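Local coordinates for major exported protein (PDB 3HE1) that is a secreted Hcp-family protein that probably assembles into hexameric rings forming the tube of the type VI secretion system, at residues H87-S100 with F160-I173. Numbering follows the deposited sequence.
Sequences HKPVVITKVFDKAS and FTHLEDVHFTYRKI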
ATOM      1  N   HIS A  87       8.540  19.093 -20.161  1.00 33.15           N
ATOM      2  CA  HIS A  87       8.922  19.191 -18.754  1.00 38.94           C
ATOM      3  C   HIS A  87       7.725  19.091 -17.820  1.00 35.10           C
ATOM      4  O   HIS A  87       6.604  19.462 -18.190  1.00 30.90           O
ATOM      5  CB  HIS A  87       9.691  20.476 -18.483  1.00 20.98           C
ATOM      6  CG  HIS A  87      10.998  20.547 -19.200  1.00 39.96           C
ATOM      7  ND1 HIS A  87      12.192  20.775 -18.554  1.00 39.99           N
ATOM      8  CD2 HIS A  87      11.300  20.404 -20.513  1.00 49.23           C
ATOM      9  CE1 HIS A  87      13.173  20.791 -19.437  1.00 23.10           C
ATOM     10  NE2 HIS A  87      12.660  20.558 -20.633  1.00 44.15           N
ATOM     11  N   LYS A  88       7.981  18.568 -16.620  1.00 33.44           N
ATOM     12  CA  LYS A  88       7.001  18.518 -15.535  1.00 21.19           C
ATOM     13  C   LYS A  88       7.426  19.455 -14.414  1.00 49.50           C
ATOM     14  O   LYS A  88       8.622  19.708 -14.249  1.00 36.71           O
ATOM     15  CB  LYS A  88       6.875  17.103 -14.976  1.00 29.10           C
ATOM     16  CG  LYS A  88       6.430  16.089 -15.995  1.00 28.37           C
ATOM     17  CD  LYS A  88       5.311  16.644 -16.829  1.00 22.05           C
ATOM     18  CE  LYS A  88       4.700  15.578 -17.713  1.00 31.04           C
ATOM     19  NZ  LYS A  88       3.913  16.180 -18.829  1.00 63.06           N
ATOM     20  N   PRO A  89       6.456  19.965 -13.630  1.00 34.92           N
ATOM     21  CA  PRO A  89       6.793  20.971 -12.616  1.00 21.68           C
ATOM     22  C   PRO A  89       7.813  20.440 -11.640  1.00 26.51           C
ATOM     23  O   PRO A  89       7.827  19.228 -11.401  1.00 27.21           O
ATOM     24  CB  PRO A  89       5.462  21.208 -11.903  1.00 31.85           C
ATOM     25  CG  PRO A  89       4.426  20.846 -12.913  1.00 25.77           C
ATOM     26  CD  PRO A  89       5.010  19.684 -13.665  1.00 39.26           C
ATOM     27  N   VAL A  90       8.667  21.309 -11.101  1.00 28.78           N
ATOM     28  CA  VAL A  90       9.608  20.861 -10.077  1.00 48.03           C
ATOM     29  C   VAL A  90       8.898  20.848  -8.736  1.00 59.87           C
ATOM     30  O   VAL A  90       8.104  21.743  -8.442  1.00 21.15           O
ATOM     31  CB  VAL A  90      10.884  21.720 -10.015  1.00 28.50           C
ATOM     32  CG1 VAL A  90      11.773  21.280  -8.847  1.00 26.15           C
ATOM     33  CG2 VAL A  90      11.643  21.613 -11.320  1.00 21.02           C
ATOM     34  N   VAL A  91       9.170  19.821  -7.936  1.00 37.30           N
ATOM     35  CA  VAL A  91       8.407  19.595  -6.721  1.00 22.21           C
ATOM     36  C   VAL A  91       9.313  19.393  -5.523  1.00 35.24           C
ATOM     37  O   VAL A  91       9.974  18.368  -5.402  1.00 23.03           O
ATOM     38  CB  VAL A  91       7.536  18.357  -6.868  1.00 15.22           C
ATOM     39  CG1 VAL A  91       6.474  18.330  -5.775  1.00 38.37           C
ATOM     40  CG2 VAL A  91       6.894  18.323  -8.246  1.00 23.99           C
ATOM     41  N   ILE A  92       9.353  20.366  -4.630  1.00 27.15           N
ATOM     42  CA  ILE A  92      10.168  20.211  -3.433  1.00 28.55           C
ATOM     43  C   ILE A  92       9.299  20.031  -2.188  1.00 25.11           C
ATOM     44  O   ILE A  92       8.081  20.157  -2.237  1.00 18.41           O
ATOM     45  CB  ILE A  92      11.213  21.363  -3.268  1.00 22.95           C
ATOM     46  CG1 ILE A  92      10.536  22.717  -3.041  1.00 27.81           C
ATOM     47  CG2 ILE A  92      12.080  21.452  -4.486  1.00 15.89           C
ATOM     48  CD1 ILE A  92      10.311  23.081  -1.567  1.00 35.68           C
ATOM     49  N   THR A  93       9.937  19.706  -1.076  1.00 24.04           N
ATOM     50  CA  THR A  93       9.240  19.566   0.187  1.00 28.78           C
ATOM     51  C   THR A  93      10.101  20.212   1.252  1.00 38.09           C
ATOM     52  O   THR A  93      11.323  20.071   1.237  1.00 26.19           O
ATOM     53  CB  THR A  93       8.970  18.080   0.557  1.00 45.35           C
ATOM     54  OG1 THR A  93       8.097  17.489  -0.413  1.00 43.01           O
ATOM     55  CG2 THR A  93       8.320  17.973   1.931  1.00 22.62           C
ATOM     56  N   LYS A  94       9.456  20.933   2.162  1.00 29.17           N
ATOM     57  CA  LYS A  94      10.133  21.592   3.263  1.00 20.89           C
ATOM     58  C   LYS A  94       9.278  21.408   4.517  1.00 33.88           C
ATOM     59  O   LYS A  94       8.270  20.710   4.466  1.00 37.09           O
ATOM     60  CB  LYS A  94      10.310  23.072   2.916  1.00 39.31           C
ATOM     61  CG  LYS A  94       9.203  23.620   2.013  1.00 34.06           C
ATOM     62  CD  LYS A  94       9.458  25.064   1.576  1.00 25.17           C
ATOM     63  CE  LYS A  94       9.668  26.041   2.765  1.00 28.10           C
ATOM     64  NZ  LYS A  94       8.474  26.225   3.652  1.00 18.20           N
ATOM     65  N   VAL A  95       9.689  22.000   5.639  1.00 24.84           N
ATOM     66  CA  VAL A  95       8.829  22.105   6.821  1.00 25.82           C
ATOM     67  C   VAL A  95       8.275  23.545   6.909  1.00 32.95           C
ATOM     68  O   VAL A  95       8.760  24.439   6.217  1.00 21.72           O
ATOM     69  CB  VAL A  95       9.601  21.774   8.117  1.00 28.13           C
ATOM     70  CG1 VAL A  95       9.760  20.269   8.308  1.00 24.48           C
ATOM     71  CG2 VAL A  95      10.952  22.447   8.098  1.00 31.22           C
ATOM     72  N   PHE A  96       7.260  23.775   7.739  1.00 34.17           N
ATOM     73  CA  PHE A  96       6.711  25.128   7.930  1.00 35.62           C
ATOM     74  C   PHE A  96       7.856  26.029   8.397  1.00 41.33           C
ATOM     75  O   PHE A  96       8.681  25.600   9.207  1.00 45.08           O
ATOM     76  CB  PHE A  96       5.608  25.148   9.012  1.00 32.50           C
ATOM     77  CG  PHE A  96       4.274  24.543   8.590  1.00 30.70           C
ATOM     78  CD1 PHE A  96       4.205  23.373   7.869  1.00 21.59           C
ATOM     79  CD2 PHE A  96       3.087  25.141   8.984  1.00 37.86           C
ATOM     80  CE1 PHE A  96       2.991  22.830   7.523  1.00 19.29           C
ATOM     81  CE2 PHE A  96       1.868  24.602   8.637  1.00 44.10           C
ATOM     82  CZ  PHE A  96       1.819  23.445   7.903  1.00 43.48           C
ATOM     83  N   ASP A  97       7.911  27.268   7.908  1.00 26.72           N
ATOM     84  CA  ASP A  97       9.015  28.175   8.263  1.00 28.55           C
ATOM     85  C   ASP A  97       8.757  29.659   7.951  1.00 30.16           C
ATOM     86  O   ASP A  97       7.632  30.051   7.649  1.00 35.67           O
ATOM     87  CB  ASP A  97      10.318  27.717   7.595  1.00 35.96           C
ATOM     88  CG  ASP A  97      10.270  27.833   6.076  1.00 44.48           C
ATOM     89  OD1 ASP A  97       9.313  28.451   5.548  1.00 23.95           O
ATOM     90  OD2 ASP A  97      11.193  27.299   5.417  1.00 33.70           O
ATOM     91  N   LYS A  98       9.814  30.473   8.028  1.00 31.28           N
ATOM     92  CA  LYS A  98       9.717  31.906   7.764  1.00 26.22           C
ATOM     93  C   LYS A  98       9.302  32.232   6.320  1.00 43.33           C
ATOM     94  O   LYS A  98       8.566  33.188   6.076  1.00 40.57           O
ATOM     95  CB  LYS A  98      11.041  32.591   8.093  1.00 16.76           C
ATOM     96  CG  LYS A  98      11.177  34.011   7.503  1.00 30.81           C
ATOM     97  CD  LYS A  98      12.482  34.663   7.971  1.00 38.68           C
ATOM     98  CE  LYS A  98      12.548  36.150   7.655  1.00 28.83           C
ATOM     99  NZ  LYS A  98      13.751  36.779   8.291  1.00 27.53           N
ATOM    100  N   ALA A  99       9.774  31.423   5.375  1.00 50.30           N
ATOM    101  CA  ALA A  99       9.453  31.586   3.957  1.00 21.56           C
ATOM    102  C   ALA A  99       8.005  31.246   3.654  1.00 37.15           C
ATOM    103  O   ALA A  99       7.400  31.844   2.773  1.00 38.05           O
ATOM    104  CB  ALA A  99      10.373  30.693   3.117  1.00 40.93           C
ATOM    105  N   SER A 100       7.470  30.273   4.390  1.00 19.46           N
ATOM    106  CA  SER A 100       6.215  29.623   4.041  1.00 21.65           C
ATOM    107  C   SER A 100       5.069  30.587   3.774  1.00 25.17           C
ATOM    108  O   SER A 100       4.358  30.431   2.782  1.00 31.37           O
ATOM    109  CB  SER A 100       5.804  28.634   5.134  1.00 30.59           C
ATOM    110  OG  SER A 100       6.762  27.613   5.279  1.00 35.52           O
ATOM    111  N   PHE A 160      10.397  15.609  11.472  1.00 55.87           N
ATOM    112  CA  PHE A 160       9.808  16.804  10.875  1.00 63.46           C
ATOM    113  C   PHE A 160       8.325  16.571  10.583  1.00 48.67           C
ATOM    114  O   PHE A 160       7.961  16.030   9.540  1.00 36.89           O
ATOM    115  CB  PHE A 160      10.575  17.198   9.606  1.00 56.51           C
ATOM    116  CG  PHE A 160      12.072  17.293   9.804  1.00 71.61           C
ATOM    117  CD1 PHE A 160      12.853  16.143   9.894  1.00 88.52           C
ATOM    118  CD2 PHE A 160      12.697  18.526   9.907  1.00 43.68           C
ATOM    119  CE1 PHE A 160      14.231  16.222  10.080  1.00 62.32           C
ATOM    120  CE2 PHE A 160      14.074  18.610  10.090  1.00 57.24           C
ATOM    121  CZ  PHE A 160      14.841  17.456  10.175  1.00 50.72           C
ATOM    122  N   THR A 161       7.473  16.982  11.517  1.00 44.44           N
ATOM    123  CA  THR A 161       6.052  16.642  11.467  1.00 35.98           C
ATOM    124  C   THR A 161       5.221  17.668  10.688  1.00 33.07           C
ATOM    125  O   THR A 161       4.186  17.340  10.116  1.00 42.94           O
ATOM    126  CB  THR A 161       5.472  16.466  12.898  1.00 55.37           C
ATOM    127  OG1 THR A 161       6.353  15.646  13.674  1.00 53.14           O
ATOM    128  CG2 THR A 161       4.089  15.818  12.864  1.00 57.60           C
ATOM    129  N   HIS A 162       5.663  18.917  10.670  1.00 29.02           N
ATOM    130  CA  HIS A 162       4.932  19.944   9.943  1.00 31.30           C
ATOM    131  C   HIS A 162       5.560  20.129   8.561  1.00 28.41           C
ATOM    132  O   HIS A 162       6.707  20.581   8.436  1.00 36.04           O
ATOM    133  CB  HIS A 162       4.895  21.262  10.732  1.00 30.35           C
ATOM    134  CG  HIS A 162       4.463  21.110  12.165  1.00 39.74           C
ATOM    135  ND1 HIS A 162       4.773  22.038  13.138  1.00 24.14           N
ATOM    136  CD2 HIS A 162       3.754  20.138  12.785  1.00 35.43           C
ATOM    137  CE1 HIS A 162       4.270  21.644  14.294  1.00 43.76           C
ATOM    138  NE2 HIS A 162       3.649  20.493  14.109  1.00 41.41           N
ATOM    139  N   LEU A 163       4.804  19.765   7.529  1.00 16.74           N
ATOM    140  CA  LEU A 163       5.348  19.659   6.174  1.00 42.45           C
ATOM    141  C   LEU A 163       4.665  20.541   5.135  1.00 36.52           C
ATOM    142  O   LEU A 163       3.610  21.120   5.379  1.00 56.83           O
ATOM    143  CB  LEU A 163       5.318  18.208   5.696  1.00 42.62           C
ATOM    144  CG  LEU A 163       6.296  17.236   6.351  1.00 38.53           C
ATOM    145  CD1 LEU A 163       6.228  15.911   5.628  1.00 28.80           C
ATOM    146  CD2 LEU A 163       7.703  17.807   6.312  1.00 29.21           C
ATOM    147  N   GLU A 164       5.271  20.615   3.958  1.00 30.76           N
ATOM    148  CA  GLU A 164       4.826  21.553   2.953  1.00 34.29           C
ATOM    149  C   GLU A 164       5.558  21.309   1.638  1.00 37.19           C
ATOM    150  O   GLU A 164       6.769  21.516   1.535  1.00 34.87           O
ATOM    151  CB  GLU A 164       5.064  22.964   3.473  1.00 28.96           C
ATOM    152  CG  GLU A 164       4.901  24.069   2.465  1.00 45.69           C
ATOM    153  CD  GLU A 164       4.957  25.442   3.126  1.00 58.89           C
ATOM    154  OE1 GLU A 164       3.900  25.890   3.641  1.00 34.79           O
ATOM    155  OE2 GLU A 164       6.054  26.062   3.133  1.00 22.62           O
ATOM    156  N   ASP A 165       4.812  20.844   0.643  1.00 23.39           N
ATOM    157  CA  ASP A 165       5.336  20.631  -0.699  1.00 33.69           C
ATOM    158  C   ASP A 165       5.036  21.832  -1.568  1.00 26.13           C
ATOM    159  O   ASP A 165       3.912  22.321  -1.574  1.00 22.46           O
ATOM    160  CB  ASP A 165       4.662  19.425  -1.357  1.00 32.23           C
ATOM    161  CG  ASP A 165       4.766  18.165  -0.531  1.00 16.65           C
ATOM    162  OD1 ASP A 165       5.690  18.051   0.303  1.00 26.09           O
ATOM    163  OD2 ASP A 165       3.919  17.277  -0.740  1.00 25.51           O
ATOM    164  N   VAL A 166       6.022  22.276  -2.341  1.00 26.47           N
ATOM    165  CA  VAL A 166       5.804  23.380  -3.273  1.00 25.08           C
ATOM    166  C   VAL A 166       6.198  23.025  -4.706  1.00 32.04           C
ATOM    167  O   VAL A 166       7.235  22.408  -4.926  1.00 26.16           O
ATOM    168  CB  VAL A 166       6.560  24.638  -2.833  1.00 38.43           C
ATOM    169  CG1 VAL A 166       6.316  25.774  -3.818  1.00 25.46           C
ATOM    170  CG2 VAL A 166       6.134  25.034  -1.424  1.00 40.71           C
ATOM    171  N   HIS A 167       5.364  23.426  -5.667  1.00 30.83           N
ATOM    172  CA  HIS A 167       5.585  23.126  -7.084  1.00 35.98           C
ATOM    173  C   HIS A 167       5.858  24.360  -7.920  1.00 44.76           C
ATOM    174  O   HIS A 167       5.109  25.334  -7.869  1.00 43.47           O
ATOM    175  CB  HIS A 167       4.371  22.441  -7.681  1.00 25.10           C
ATOM    176  CG  HIS A 167       3.886  21.289  -6.887  1.00 19.78           C
ATOM    177  ND1 HIS A 167       3.454  20.118  -7.462  1.00 38.48           N
ATOM    178  CD2 HIS A 167       3.764  21.117  -5.544  1.00 33.39           C
ATOM    179  CE1 HIS A 167       3.074  19.276  -6.516  1.00 56.23           C
ATOM    180  NE2 HIS A 167       3.259  19.862  -5.343  1.00 50.95           N
ATOM    181  N   PHE A 168       6.919  24.289  -8.716  1.00 43.57           N
ATOM    182  CA  PHE A 168       7.296  25.370  -9.600  1.00 15.43           C
ATOM    183  C   PHE A 168       7.250  24.901 -11.050  1.00 41.86           C
ATOM    184  O   PHE A 168       7.702  23.805 -11.378  1.00 35.96           O
ATOM    185  CB  PHE A 168       8.724  25.823  -9.320  1.00 22.05           C
ATOM    186  CG  PHE A 168       9.068  25.952  -7.862  1.00 30.58           C
ATOM    187  CD1 PHE A 168       9.128  27.208  -7.258  1.00 35.42           C
ATOM    188  CD2 PHE A 168       9.383  24.829  -7.103  1.00 29.61           C
ATOM    189  CE1 PHE A 168       9.475  27.345  -5.911  1.00 15.68           C
ATOM    190  CE2 PHE A 168       9.724  24.949  -5.763  1.00 22.67           C
ATOM    191  CZ  PHE A 168       9.776  26.215  -5.166  1.00 21.46           C
ATOM    192  N   THR A 169       6.703  25.732 -11.921  1.00 27.45           N
ATOM    193  CA  THR A 169       7.050  25.642 -13.314  1.00 27.56           C
ATOM    194  C   THR A 169       8.171  26.669 -13.500  1.00 36.35           C
ATOM    195  O   THR A 169       8.580  27.313 -12.528  1.00 31.44           O
ATOM    196  CB  THR A 169       5.848  25.894 -14.231  1.00 15.24           C
ATOM    197  OG1 THR A 169       5.381  27.238 -14.060  1.00 28.17           O
ATOM    198  CG2 THR A 169       4.733  24.890 -13.908  1.00 18.91           C
ATOM    199  N   TYR A 170       8.689  26.787 -14.720  1.00 36.30           N
ATOM    200  CA  TYR A 170       9.863  27.616 -15.002  1.00 35.08           C
ATOM    201  C   TYR A 170      10.107  27.699 -16.501  1.00 16.59           C
ATOM    202  O   TYR A 170       9.602  26.891 -17.274  1.00 27.57           O
ATOM    203  CB  TYR A 170      11.106  27.007 -14.367  1.00 39.60           C
ATOM    204  CG  TYR A 170      11.256  25.562 -14.754  1.00 37.03           C
ATOM    205  CD1 TYR A 170      11.763  25.202 -15.995  1.00 40.40           C
ATOM    206  CD2 TYR A 170      10.856  24.556 -13.892  1.00 30.61           C
ATOM    207  CE1 TYR A 170      11.884  23.876 -16.355  1.00 21.35           C
ATOM    208  CE2 TYR A 170      10.976  23.233 -14.239  1.00 35.41           C
ATOM    209  CZ  TYR A 170      11.489  22.894 -15.470  1.00 35.55           C
ATOM    210  OH  TYR A 170      11.596  21.564 -15.812  1.00 39.31           O
ATOM    211  N   ARG A 171      10.898  28.679 -16.902  1.00 24.18           N
ATOM    212  CA  ARG A 171      11.232  28.854 -18.299  1.00 28.70           C
ATOM    213  C   ARG A 171      12.476  28.026 -18.633  1.00 26.64           C
ATOM    214  O   ARG A 171      12.734  27.708 -19.789  1.00 22.14           O
ATOM    215  CB  ARG A 171      11.452  30.339 -18.604  1.00 32.31           C
ATOM    216  CG  ARG A 171      12.193  30.607 -19.906  1.00 48.72           C
ATOM    217  CD  ARG A 171      12.726  32.039 -19.999  1.00 54.01           C
ATOM    218  NE  ARG A 171      13.678  32.410 -18.944  1.00 48.89           N
ATOM    219  CZ  ARG A 171      14.997  32.524 -19.111  1.00 55.48           C
ATOM    220  NH1 ARG A 171      15.551  32.274 -20.291  1.00 80.40           N
ATOM    221  NH2 ARG A 171      15.768  32.888 -18.092  1.00 41.97           N
ATOM    222  N   LYS A 172      13.232  27.644 -17.612  1.00 22.11           N
ATOM    223  CA  LYS A 172      14.494  26.991 -17.865  1.00 24.81           C
ATOM    224  C   LYS A 172      15.072  26.430 -16.597  1.00 21.13           C
ATOM    225  O   LYS A 172      14.883  26.970 -15.521  1.00 27.60           O
ATOM    226  CB  LYS A 172      15.476  27.988 -18.481  1.00 39.39           C
ATOM    227  CG  LYS A 172      16.849  27.435 -18.826  1.00 34.47           C
ATOM    228  CD  LYS A 172      17.714  28.520 -19.454  1.00 33.07           C
ATOM    229  CE  LYS A 172      19.143  28.055 -19.668  1.00 20.61           C
ATOM    230  NZ  LYS A 172      19.971  29.141 -20.231  1.00 30.39           N
ATOM    231  N   ILE A 173      15.817  25.351 -16.746  1.00 29.61           N
ATOM    232  CA  ILE A 173      16.377  24.656 -15.620  1.00 38.81           C
ATOM    233  C   ILE A 173      17.754  24.214 -16.027  1.00 32.46           C
ATOM    234  O   ILE A 173      17.997  23.867 -17.185  1.00 28.97           O
ATOM    235  CB  ILE A 173      15.562  23.421 -15.327  1.00 24.96           C
ATOM    236  CG1 ILE A 173      16.219  22.583 -14.232  1.00 29.57           C
ATOM    237  CG2 ILE A 173      15.419  22.644 -16.596  1.00 34.58           C
ATOM    238  CD1 ILE A 173      15.307  21.497 -13.675  1.00 30.23           C
TER
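V90 to K94 pair with E164 to F168 as neighbouring antiparallel strands in the curled β-barrel of the Hcp fold. The strand axes approach to 4.5 Å with N-to-C directions 154° apart, and the register is fixed by three hydrogen-bonded pairs, V90 with F168, I92 with V166 and K94 with E164. V91/H167 and T93/D165 are the non-hydrogen-bonded pairs between them. Strands 61-71 and 140-149 flank the two on their outer edges, which places the contact inside a continuous sheet.

Side chains divide by face. On one, V91 CG1 sits over the centre of the H167 imidazole, a CH-pi contact with the methyl 3.6 Å from the ring centroid and 14° off its normal. Beside it T93 OG1 donates to D165 OD1 over 2.6 Å, arriving from above the carboxylate plane; Y148 OH is a second partner of that oxygen. On the buried face I92 CG1 meets the F168 ring at its edge, CE2 being 3.6 Å away, while V166 CG1 of the same strand lies over one face of that ring.

At one end Y170 OH and H87 ND1 are hydrogen-bonded in the plane of the imidazole, whose NE2 is held by D186. At the other, F96 receives the edge of H162 on its ring face, and both rings also meet W120 of the second subunit, tying this end to the hexamer interface.

The ionic centre is buried where the strand turns toward helix 100-109. E164 reaches it by an extended chain, CG anti to the backbone N (chi1 169°), whereas K94 bends at its last two torsions. There K94 NZ forms salt bridges with E164 OE2 and with D97 OD1, the latter at 3.0 Å, while the same D97 OD1 caps S100 N at 2.8 Å.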